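Local coordinates for exosome complex component Rrp42 (Methanothermobacter thermautotrophicus, PDB 2WNR), which probably serves as a non-catalytic subunit of the archaeal RNA-degrading exosome, helping to shape the active site of its partner Rrp41, at residues L194-L207 with D246-V258. Residues are numbered along the deposited sequence; the frame is centred on the assembly and turned at random.
Sequences LMCTFAKIGNEIVL and DVLKAVSIAVEKV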
loop_
_atom_site.group_PDB
_atom_site.type_symbol
_atom_site.label_atom_id
_atom_site.label_comp_id
_atom_site.label_asym_id
_atom_site.label_seq_id
_atom_site.Cartn_x
_atom_site.Cartn_y
_atom_site.Cartn_z
ATOM N N LEU A 194 10.091 30.250 -15.643
ATOM C CA LEU A 194 9.350 30.420 -14.396
ATOM C C LEU A 194 7.852 30.504 -14.666
ATOM O O LEU A 194 7.428 30.532 -15.827
ATOM C CB LEU A 194 9.844 31.642 -13.609
ATOM C CG LEU A 194 11.234 31.571 -12.959
ATOM C CD1 LEU A 194 11.571 32.884 -12.284
ATOM C CD2 LEU A 194 11.375 30.413 -11.969
ATOM N N MET A 195 7.062 30.570 -13.593
ATOM C CA MET A 195 5.623 30.442 -13.704
ATOM C C MET A 195 4.833 31.531 -12.987
ATOM O O MET A 195 5.158 31.940 -11.864
ATOM C CB MET A 195 5.207 29.069 -13.193
ATOM C CG MET A 195 3.736 28.758 -13.293
ATOM S SD MET A 195 3.445 26.994 -13.054
ATOM C CE MET A 195 4.052 26.346 -14.621
ATOM N N CYS A 196 3.778 31.979 -13.660
ATOM C CA CYS A 196 2.815 32.914 -13.106
ATOM C C CYS A 196 1.452 32.246 -13.002
ATOM O O CYS A 196 0.972 31.660 -13.976
ATOM C CB CYS A 196 2.709 34.130 -14.011
ATOM S SG CYS A 196 4.163 35.167 -14.021
ATOM N N THR A 197 0.839 32.330 -11.822
ATOM C CA THR A 197 -0.503 31.812 -11.598
ATOM C C THR A 197 -1.463 32.969 -11.386
ATOM O O THR A 197 -1.190 33.876 -10.599
ATOM C CB THR A 197 -0.562 30.870 -10.381
ATOM O OG1 THR A 197 0.254 29.724 -10.632
ATOM C CG2 THR A 197 -1.975 30.386 -10.133
ATOM N N PHE A 198 -2.585 32.921 -12.096
ATOM C CA PHE A 198 -3.629 33.939 -12.020
ATOM C C PHE A 198 -4.911 33.336 -11.478
ATOM O O PHE A 198 -5.189 32.165 -11.702
ATOM C CB PHE A 198 -3.914 34.508 -13.411
ATOM C CG PHE A 198 -2.719 35.109 -14.073
ATOM C CD1 PHE A 198 -2.524 36.476 -14.057
ATOM C CD2 PHE A 198 -1.784 34.306 -14.717
ATOM C CE1 PHE A 198 -1.410 37.040 -14.672
ATOM C CE2 PHE A 198 -0.668 34.860 -15.337
ATOM C CZ PHE A 198 -0.478 36.225 -15.315
ATOM N N ALA A 199 -5.701 34.144 -10.789
ATOM C CA ALA A 199 -6.988 33.700 -10.284
ATOM C C ALA A 199 -8.111 34.555 -10.854
ATOM O O ALA A 199 -8.059 35.783 -10.775
ATOM C CB ALA A 199 -7.001 33.747 -8.764
ATOM N N LYS A 200 -9.117 33.903 -11.435
ATOM C CA LYS A 200 -10.317 34.603 -11.898
ATOM C C LYS A 200 -11.252 34.885 -10.728
ATOM O O LYS A 200 -11.822 33.964 -10.130
ATOM C CB LYS A 200 -11.041 33.794 -12.974
ATOM C CG LYS A 200 -12.369 34.393 -13.460
ATOM C CD LYS A 200 -12.176 35.450 -14.537
ATOM C CE LYS A 200 -13.512 35.979 -15.037
ATOM N NZ LYS A 200 -14.281 35.013 -15.862
ATOM N N ILE A 201 -11.384 36.163 -10.399
ATOM C CA ILE A 201 -12.316 36.618 -9.386
ATOM C C ILE A 201 -13.131 37.718 -10.039
ATOM O O ILE A 201 -12.569 38.603 -10.698
ATOM C CB ILE A 201 -11.599 37.134 -8.110
ATOM C CG1 ILE A 201 -10.779 36.010 -7.469
ATOM C CG2 ILE A 201 -12.618 37.653 -7.101
ATOM C CD1 ILE A 201 -9.583 36.468 -6.655
ATOM N N GLY A 202 -14.452 37.655 -9.859
ATOM C CA GLY A 202 -15.365 38.578 -10.510
ATOM C C GLY A 202 -15.120 38.530 -11.999
ATOM O O GLY A 202 -15.119 37.454 -12.592
ATOM N N ASN A 203 -14.886 39.696 -12.596
ATOM C CA ASN A 203 -14.588 39.793 -14.030
ATOM C C ASN A 203 -13.097 39.978 -14.308
ATOM O O ASN A 203 -12.702 40.339 -15.416
ATOM C CB ASN A 203 -15.364 40.961 -14.650
ATOM C CG ASN A 203 -16.861 40.865 -14.422
ATOM O OD1 ASN A 203 -17.510 41.869 -14.157
ATOM N ND2 ASN A 203 -17.418 39.660 -14.533
ATOM N N GLU A 204 -12.268 39.742 -13.297
ATOM C CA GLU A 204 -10.858 40.090 -13.384
ATOM C C GLU A 204 -9.979 38.871 -13.201
ATOM O O GLU A 204 -10.348 37.935 -12.490
ATOM C CB GLU A 204 -10.496 41.138 -12.317
ATOM C CG GLU A 204 -11.327 42.428 -12.349
ATOM C CD GLU A 204 -11.113 43.252 -13.608
ATOM O OE1 GLU A 204 -10.060 43.085 -14.268
ATOM O OE2 GLU A 204 -12.007 44.071 -13.936
ATOM N N ILE A 205 -8.817 38.878 -13.839
ATOM C CA ILE A 205 -7.775 37.931 -13.457
ATOM C C ILE A 205 -6.739 38.628 -12.572
ATOM O O ILE A 205 -6.279 39.734 -12.882
ATOM C CB ILE A 205 -7.122 37.198 -14.656
ATOM C CG1 ILE A 205 -6.687 38.179 -15.742
ATOM C CG2 ILE A 205 -8.083 36.138 -15.222
ATOM C CD1 ILE A 205 -5.568 37.659 -16.612
ATOM N N VAL A 206 -6.409 37.997 -11.449
ATOM C CA VAL A 206 -5.431 38.578 -10.544
ATOM C C VAL A 206 -4.223 37.684 -10.430
ATOM O O VAL A 206 -4.359 36.467 -10.326
ATOM C CB VAL A 206 -5.971 38.973 -9.116
ATOM C CG1 VAL A 206 -7.394 39.487 -9.119
ATOM C CG2 VAL A 206 -5.676 37.947 -8.049
ATOM N N LEU A 207 -3.044 38.297 -10.453
ATOM C CA LEU A 207 -1.793 37.555 -10.424
ATOM C C LEU A 207 -1.394 37.237 -8.990
ATOM O O LEU A 207 -1.493 38.094 -8.117
ATOM C CB LEU A 207 -0.685 38.343 -11.139
ATOM C CG LEU A 207 0.778 37.888 -11.084
ATOM C CD1 LEU A 207 0.987 36.569 -11.819
ATOM C CD2 LEU A 207 1.669 38.974 -11.675
ATOM N N ASP A 246 -9.734 35.910 -20.980
ATOM C CA ASP A 246 -9.052 35.632 -19.713
ATOM C C ASP A 246 -7.745 34.891 -19.947
ATOM O O ASP A 246 -6.721 35.242 -19.372
ATOM C CB ASP A 246 -9.937 34.815 -18.775
ATOM C CG ASP A 246 -11.137 35.587 -18.272
ATOM O OD1 ASP A 246 -11.138 36.830 -18.329
ATOM O OD2 ASP A 246 -12.097 34.940 -17.814
ATOM N N VAL A 247 -7.778 33.880 -20.809
ATOM C CA VAL A 247 -6.607 33.065 -21.065
ATOM C C VAL A 247 -5.518 33.861 -21.763
ATOM O O VAL A 247 -4.361 33.855 -21.324
ATOM C CB VAL A 247 -6.971 31.825 -21.869
ATOM C CG1 VAL A 247 -5.717 31.096 -22.358
ATOM C CG2 VAL A 247 -7.843 30.906 -21.018
ATOM N N LEU A 248 -5.894 34.562 -22.829
ATOM C CA LEU A 248 -4.940 35.336 -23.621
ATOM C C LEU A 248 -4.371 36.525 -22.851
ATOM O O LEU A 248 -3.210 36.900 -23.048
ATOM C CB LEU A 248 -5.574 35.790 -24.934
ATOM C CG LEU A 248 -5.998 34.689 -25.914
ATOM C CD1 LEU A 248 -6.560 35.335 -27.165
ATOM C CD2 LEU A 248 -4.853 33.737 -26.282
ATOM N N LYS A 249 -5.191 37.108 -21.978
ATOM C CA LYS A 249 -4.751 38.188 -21.101
ATOM C C LYS A 249 -3.695 37.665 -20.128
ATOM O O LYS A 249 -2.649 38.285 -19.948
ATOM C CB LYS A 249 -5.942 38.801 -20.354
ATOM C CG LYS A 249 -5.601 40.022 -19.507
ATOM C CD LYS A 249 -6.845 40.817 -19.122
ATOM C CE LYS A 249 -6.483 41.946 -18.149
ATOM N NZ LYS A 249 -7.570 42.958 -18.020
ATOM N N ALA A 250 -3.973 36.515 -19.520
ATOM C CA ALA A 250 -3.025 35.860 -18.616
ATOM C C ALA A 250 -1.686 35.548 -19.290
ATOM O O ALA A 250 -0.640 35.801 -18.710
ATOM C CB ALA A 250 -3.638 34.598 -18.000
ATOM N N VAL A 251 -1.713 35.010 -20.506
ATOM C CA VAL A 251 -0.487 34.844 -21.284
ATOM C C VAL A 251 0.245 36.182 -21.369
ATOM O O VAL A 251 1.408 36.288 -20.967
ATOM C CB VAL A 251 -0.772 34.287 -22.703
ATOM C CG1 VAL A 251 0.456 34.430 -23.607
ATOM C CG2 VAL A 251 -1.233 32.832 -22.616
ATOM N N SER A 252 -0.456 37.201 -21.857
ATOM C CA SER A 252 0.117 38.533 -22.024
ATOM C C SER A 252 0.882 38.987 -20.778
ATOM O O SER A 252 2.083 39.257 -20.860
ATOM C CB SER A 252 -0.967 39.546 -22.416
ATOM O OG SER A 252 -0.409 40.823 -22.664
ATOM N N ILE A 253 0.203 39.045 -19.631
ATOM C CA ILE A 253 0.865 39.410 -18.373
ATOM C C ILE A 253 2.037 38.473 -18.074
ATOM O O ILE A 253 3.157 38.940 -17.860
ATOM C CB ILE A 253 -0.104 39.499 -17.145
ATOM C CG1 ILE A 253 -1.023 40.721 -17.249
ATOM C CG2 ILE A 253 0.667 39.620 -15.860
ATOM C CD1 ILE A 253 -2.469 40.375 -17.448
ATOM N N ALA A 254 1.788 37.165 -18.084
ATOM C CA ALA A 254 2.830 36.185 -17.759
ATOM C C ALA A 254 4.116 36.427 -18.557
ATOM O O ALA A 254 5.215 36.422 -17.992
ATOM C CB ALA A 254 2.322 34.756 -17.950
ATOM N N VAL A 255 3.968 36.680 -19.857
ATOM C CA VAL A 255 5.109 36.924 -20.743
ATOM C C VAL A 255 5.890 38.222 -20.414
ATOM O O VAL A 255 7.081 38.329 -20.722
ATOM C CB VAL A 255 4.671 36.828 -22.237
ATOM C CG1 VAL A 255 5.782 37.252 -23.192
ATOM C CG2 VAL A 255 4.237 35.403 -22.551
ATOM N N GLU A 256 5.239 39.191 -19.773
ATOM C CA GLU A 256 5.929 40.422 -19.372
ATOM C C GLU A 256 6.414 40.404 -17.918
ATOM O O GLU A 256 7.255 41.208 -17.535
ATOM C CB GLU A 256 5.074 41.665 -19.651
ATOM C CG GLU A 256 3.831 41.805 -18.769
ATOM C CD GLU A 256 3.221 43.199 -18.823
ATOM O OE1 GLU A 256 2.748 43.608 -19.909
ATOM O OE2 GLU A 256 3.212 43.875 -17.768
ATOM N N LYS A 257 5.886 39.481 -17.121
ATOM C CA LYS A 257 6.315 39.315 -15.732
ATOM C C LYS A 257 7.506 38.362 -15.560
ATOM O O LYS A 257 8.441 38.673 -14.832
ATOM C CB LYS A 257 5.142 38.872 -14.843
ATOM C CG LYS A 257 4.120 39.974 -14.549
ATOM C CD LYS A 257 4.647 40.954 -13.513
ATOM C CE LYS A 257 3.845 42.234 -13.497
ATOM N NZ LYS A 257 4.288 43.089 -12.371
ATOM N N VAL A 258 7.477 37.210 -16.224
ATOM C CA VAL A 258 8.522 36.188 -16.041
ATOM C C VAL A 258 9.967 36.697 -16.223
ATOM O O VAL A 258 10.836 36.341 -15.426
ATOM C CB VAL A 258 8.249 34.909 -16.879
ATOM C CG1 VAL A 258 9.451 33.981 -16.876
ATOM C CG2 VAL A 258 7.021 34.193 -16.354
#
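Leu194 meets Val258 through CB and CG1 where helix 244-268 packs across the beta-hairpin 193-207, part of the four-stranded antiparallel sheet in the second half of this RNase PH fold. Segment 246-258 of the helix runs roughly antiparallel to strand 194-201, their axes at 141°. Two residues on, Cys196 lays CB against Ala254 CB, while its SG lies 3.8 Å from Val258 CG2. Phe198 fills the middle: Ala250 CB sits over one ring face, 4.0 Å from the centroid in a CH-pi contact, Leu207 CD1 sits over the opposite face, toward its rim, and Ile253 CG2 and Ala254 CB meet the edge in plane. Lys200, bent at chi2 (84°) and chi4 (-71°), brings NZ to 2.9 Å from Asp246 OD2, a salt bridge on the syn side of the carboxylate. A methionine here would probably leave the Asp246 carboxylate without this positive mate near the start of the helix. The chain then reverses through a type II' turn, with Gly202 at positive phi. On the return strand Ile205 points its CG1 branch at the helix, and Leu207 CD2 lies against the aliphatic part of Lys257. The closest approach of Ile205 is CD1 to Ala250 N, 3.5 Å.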